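Local coordinates for putative glyoxalase superfamily protein (Ralstonia eutropha, PDB 3IUZ) that probably acts as an iron(II)-dependent dioxygenase of the 2-oxoadipate dioxygenase/decarboxylase family, turning 2-oxoadipate into 2-hydroxyglutarate, at residues A48-L53 and I197-V201; A159-V163 and D215-L219. All coordinates share one frame; numbering follows the deposited sequence. Where two conformers were deposited one is given.

Contact 1 of 2, residues A48-L53 and I197-V201; sequences ALNMVL and IGLLV
Leu49 and Val52 meet Ile197 and Val201 through branched aliphatic side chains, with no ring, amide or carboxylate between them to offer a face or an edge. The one flat side chain of the two segments, the Asn50 amide, takes no part across the interface, and its ND2 is hydrogen-bonded to Tyr112 OH instead. Helix 42-60 thus packs against residues 197-201 by methyl groups, and the register runs the same way along both segments, from Leu49 beside Ile197 to Leu53 beside Val201.

Leu49 is at the centre. With CG anti to the backbone N (chi1 170°), its two methyls fork over the second segment. CD1 reaches Val201 CG2 at 3.7 Å, while CD2 meets Leu200 CD1 at 4.0 Å, the two leucines crossing roughly at right angles. Leu49 and Ile197 slide past one another in opposite directions, and Leu49 CD1 lies 4.1 Å from Ile197 CG2. Ile197 has CG1 anti to its carbonyl carbon (chi1 -69°), and its CD1 extends to Ala48 CB at 3.7 Å. Further along, Val201 CG2 also takes Val52 CG1 at 3.6 Å and Leu53 CD2 at 4.0 Å, so one methyl serves three residues.

Helix 4-14 adds Leu9 and Leu10 beside Ala48 and Val52, and Leu110 and Ile106 of helix 101-110 touch Leu49 and Leu200. With almost every touching residue buried and no polar bond across the interface, the joint depends on dispersion and the exclusion of water.

Contact 2 of 2, residues A159-V163 and D215-L219; sequences AVGRV and DYETL
Arg162 and Asp215 bridge a pair of helices, 154-164 and 213-222, that pack in a roughly antiparallel way within this glyoxalase-like chain: the axes of segments 159-163 and 215-219 approach to 9.5 Å, with N-to-C directions 137° apart.

The polar part is a salt bridge of the side-on kind, in which the NE and NH2 edge of the guanidinium takes both carboxylate oxygens. Arg162 NE gives a nearly straight bond to Asp215 OD2 at 3.0 Å, on the syn side of the oxygen and somewhat out of the carboxylate plane. Arg162 NH2 reaches Asp215 OD1, also at 3.0 Å, but comes in from well above that plane. Both oxygens lie close to the guanidinium plane, yet the two flat groups are tilted 36° against each other, so the pairing is not coplanar. A bend in the arginine chain at chi3 (-67°) turns this edge back to the neighbouring helix. Two good bonds, with a weak third from Arg162 NE to Asp215 OD1, restrict rotation of the carboxylate, although Arg162 itself is exposed; Arg212 lies against it as well.

Beneath the salt bridge, carbon packing takes over. Val163 CG2 sits 4.0 Å from Asp215 CB, and Ala159 CB points into the partner helix, touching Thr218 CG2 at 4.0 Å and Leu219 CD2 at 3.8 Å. The Thr218 hydroxyl turns to its own helix, where OG1 is hydrogen-bonded to Ala214 O. Leu219 is backed by Met226 and Ala230 of helix 224-232. The tightest spot lies where Val160 and Leu219 cross at about a right angle, with Val160 CG2 only 3.4 Å from Leu219 CD2.

Overall arrangement
Contact 1 lies nearer the middle of the molecule, about 11 Å from the centre of the chain, and contact 2 farther out, about 23 Å away. Their own centres are about 30 Å apart and their nearest atoms about 18 Å, so they do not touch, and no helix is common to both. In sequence they interleave: 159-163 falls between the two segments of contact 1, and helix 213-222 directly follows helix 190-200. Chemistry follows position. The inner joint is wholly aliphatic, whereas the outer one adds to its buried carbon packing a charged pair at which the arginine is exposed to solvent.

Contact 1 of 2, residues A48-L53 and I197-V201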
# COMPACT_ATOMS: atom_id res chain seq x y z
N ALA A 48 4.17 11.23 -6.14
CA ALA A 48 4.60 10.40 -7.30
C ALA A 48 4.85 8.98 -6.89
O ALA A 48 4.36 8.06 -7.60
CB ALA A 48 5.77 10.96 -8.02
N LEU A 49 5.54 8.76 -5.76
CA LEU A 49 5.73 7.37 -5.27
C LEU A 49 4.36 6.66 -5.15
O LEU A 49 4.21 5.51 -5.60
CB LEU A 49 6.46 7.30 -3.94
CG LEU A 49 6.52 5.97 -3.22
CD1 LEU A 49 7.33 4.95 -4.05
CD2 LEU A 49 7.06 6.10 -1.78
N ASN A 50 3.40 7.34 -4.52
CA ASN A 50 2.10 6.77 -4.29
C ASN A 50 1.42 6.36 -5.58
O ASN A 50 0.78 5.34 -5.62
CB ASN A 50 1.17 7.74 -3.54
CG ASN A 50 1.52 7.84 -2.07
OD1 ASN A 50 2.38 7.10 -1.61
ND2 ASN A 50 0.92 8.83 -1.35
N MSE A 51 1.56 7.20 -6.60
CA MSE A 51 0.96 6.93 -7.86
C MSE A 51 1.62 5.71 -8.54
O MSE A 51 0.94 4.95 -9.24
CB MSE A 51 1.02 8.20 -8.73
CG MSE A 51 0.07 9.37 -8.21
SE MSE A 51 0.33 10.95 -9.19
CE MSE A 51 -0.85 10.64 -10.70
N VAL A 52 2.95 5.56 -8.39
CA VAL A 52 3.66 4.44 -8.96
C VAL A 52 3.19 3.19 -8.27
O VAL A 52 2.90 2.17 -8.94
CB VAL A 52 5.19 4.63 -8.89
CG1 VAL A 52 5.91 3.34 -9.32
CG2 VAL A 52 5.59 5.86 -9.72
N LEU A 53 2.98 3.28 -6.95
CA LEU A 53 2.57 2.13 -6.17
C LEU A 53 1.11 1.73 -6.51
O LEU A 53 0.78 0.55 -6.61
CB LEU A 53 2.75 2.39 -4.65
CG LEU A 53 4.20 2.44 -4.15
CD1 LEU A 53 4.25 2.85 -2.65
CD2 LEU A 53 4.92 1.08 -4.40
N ILE A 197 12.38 7.12 -5.93
CA ILE A 197 11.11 6.41 -6.11
C ILE A 197 11.38 4.98 -6.62
O ILE A 197 10.82 4.01 -6.12
CB ILE A 197 10.15 7.18 -7.04
CG1 ILE A 197 9.68 8.44 -6.35
CG2 ILE A 197 8.99 6.28 -7.52
CD1 ILE A 197 9.07 9.49 -7.37
N GLY A 198 12.24 4.88 -7.61
CA GLY A 198 12.61 3.57 -8.18
C GLY A 198 13.15 2.60 -7.13
O GLY A 198 12.94 1.40 -7.22
N LEU A 199 13.86 3.14 -6.15
CA LEU A 199 14.52 2.33 -5.13
C LEU A 199 13.56 2.00 -4.04
O LEU A 199 13.72 0.97 -3.38
CB LEU A 199 15.72 3.04 -4.53
CG LEU A 199 16.92 3.23 -5.47
CD1 LEU A 199 17.93 4.23 -4.81
CD2 LEU A 199 17.54 1.85 -5.75
N LEU A 200 12.55 2.84 -3.86
CA LEU A 200 11.58 2.58 -2.80
C LEU A 200 10.51 1.60 -3.22
O LEU A 200 9.99 0.86 -2.37
CB LEU A 200 10.91 3.87 -2.31
CG LEU A 200 11.84 4.86 -1.59
CD1 LEU A 200 11.04 6.11 -1.15
CD2 LEU A 200 12.56 4.20 -0.36
N VAL A 201 10.14 1.60 -4.49
CA VAL A 201 9.03 0.77 -4.94
C VAL A 201 9.24 -0.73 -4.58
O VAL A 201 8.27 -1.37 -4.09
CB VAL A 201 8.71 1.01 -6.42
CG1 VAL A 201 7.87 -0.17 -7.01
CG2 VAL A 201 8.01 2.39 -6.60

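Contact 2 of 2, residues A159-V163 and D215-L219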
# COMPACT_ATOMS: atom_id res chain seq x y z
N ALA A 159 6.26 -21.65 12.53
CA ALA A 159 5.97 -21.44 11.12
C ALA A 159 6.26 -19.98 10.72
O ALA A 159 6.90 -19.75 9.69
CB ALA A 159 4.55 -21.79 10.80
N VAL A 160 5.83 -19.03 11.55
CA VAL A 160 6.11 -17.63 11.27
C VAL A 160 7.61 -17.41 11.05
O VAL A 160 8.02 -16.88 10.01
CB VAL A 160 5.53 -16.69 12.34
CG1 VAL A 160 6.03 -15.22 12.10
CG2 VAL A 160 4.02 -16.76 12.32
N GLY A 161 8.44 -17.88 11.97
CA GLY A 161 9.86 -17.65 11.88
C GLY A 161 10.50 -18.31 10.68
O GLY A 161 11.38 -17.75 10.05
N ARG A 162 10.05 -19.51 10.32
CA ARG A 162 10.57 -20.11 9.10
C ARG A 162 10.22 -19.28 7.87
O ARG A 162 11.02 -19.20 6.95
CB ARG A 162 10.12 -21.57 8.91
CG ARG A 162 10.93 -22.57 9.69
CD ARG A 162 10.66 -23.97 9.16
NE ARG A 162 9.29 -24.29 9.47
CZ ARG A 162 8.87 -24.71 10.66
NH1 ARG A 162 9.73 -24.90 11.65
NH2 ARG A 162 7.59 -24.96 10.84
N VAL A 163 9.06 -18.64 7.86
CA VAL A 163 8.63 -17.88 6.70
C VAL A 163 9.37 -16.55 6.64
O VAL A 163 9.92 -16.21 5.60
CB VAL A 163 7.08 -17.70 6.65
CG1 VAL A 163 6.70 -16.63 5.64
CG2 VAL A 163 6.37 -19.05 6.32
N ASP A 215 3.96 -24.75 5.97
CA ASP A 215 3.96 -23.64 6.91
C ASP A 215 2.81 -22.68 6.61
O ASP A 215 2.14 -22.20 7.53
CB ASP A 215 5.31 -22.89 6.89
CG ASP A 215 6.41 -23.71 7.49
OD1 ASP A 215 6.09 -24.65 8.26
OD2 ASP A 215 7.57 -23.41 7.18
N TYR A 216 2.58 -22.45 5.31
CA TYR A 216 1.45 -21.64 4.86
C TYR A 216 0.16 -22.17 5.45
O TYR A 216 -0.65 -21.42 6.03
CB TYR A 216 1.35 -21.57 3.31
CG TYR A 216 0.04 -20.98 2.83
CD1 TYR A 216 -0.18 -19.61 2.89
CD2 TYR A 216 -1.00 -21.80 2.35
CE1 TYR A 216 -1.38 -19.05 2.47
CE2 TYR A 216 -2.24 -21.23 1.92
CZ TYR A 216 -2.43 -19.89 1.97
OH TYR A 216 -3.65 -19.31 1.58
N GLU A 217 0.01 -23.49 5.38
CA GLU A 217 -1.20 -24.15 5.87
C GLU A 217 -1.29 -24.08 7.39
O GLU A 217 -2.35 -23.80 7.93
CB GLU A 217 -1.29 -25.58 5.33
CG GLU A 217 -1.48 -25.57 3.80
CD GLU A 217 -1.23 -26.90 3.10
OE1 GLU A 217 -0.64 -27.83 3.70
OE2 GLU A 217 -1.62 -26.99 1.92
N THR A 218 -0.18 -24.28 8.09
CA THR A 218 -0.17 -24.10 9.56
C THR A 218 -0.65 -22.71 9.95
O THR A 218 -1.49 -22.55 10.87
CB THR A 218 1.22 -24.32 10.14
OG1 THR A 218 1.58 -25.70 9.96
CG2 THR A 218 1.27 -23.95 11.64
N LEU A 219 -0.16 -21.69 9.24
CA LEU A 219 -0.59 -20.32 9.52
C LEU A 219 -2.07 -20.17 9.22
O LEU A 219 -2.84 -19.57 9.99
CB LEU A 219 0.24 -19.30 8.72
CG LEU A 219 1.79 -19.29 8.95
CD1 LEU A 219 2.49 -18.38 7.94
CD2 LEU A 219 2.17 -18.92 10.37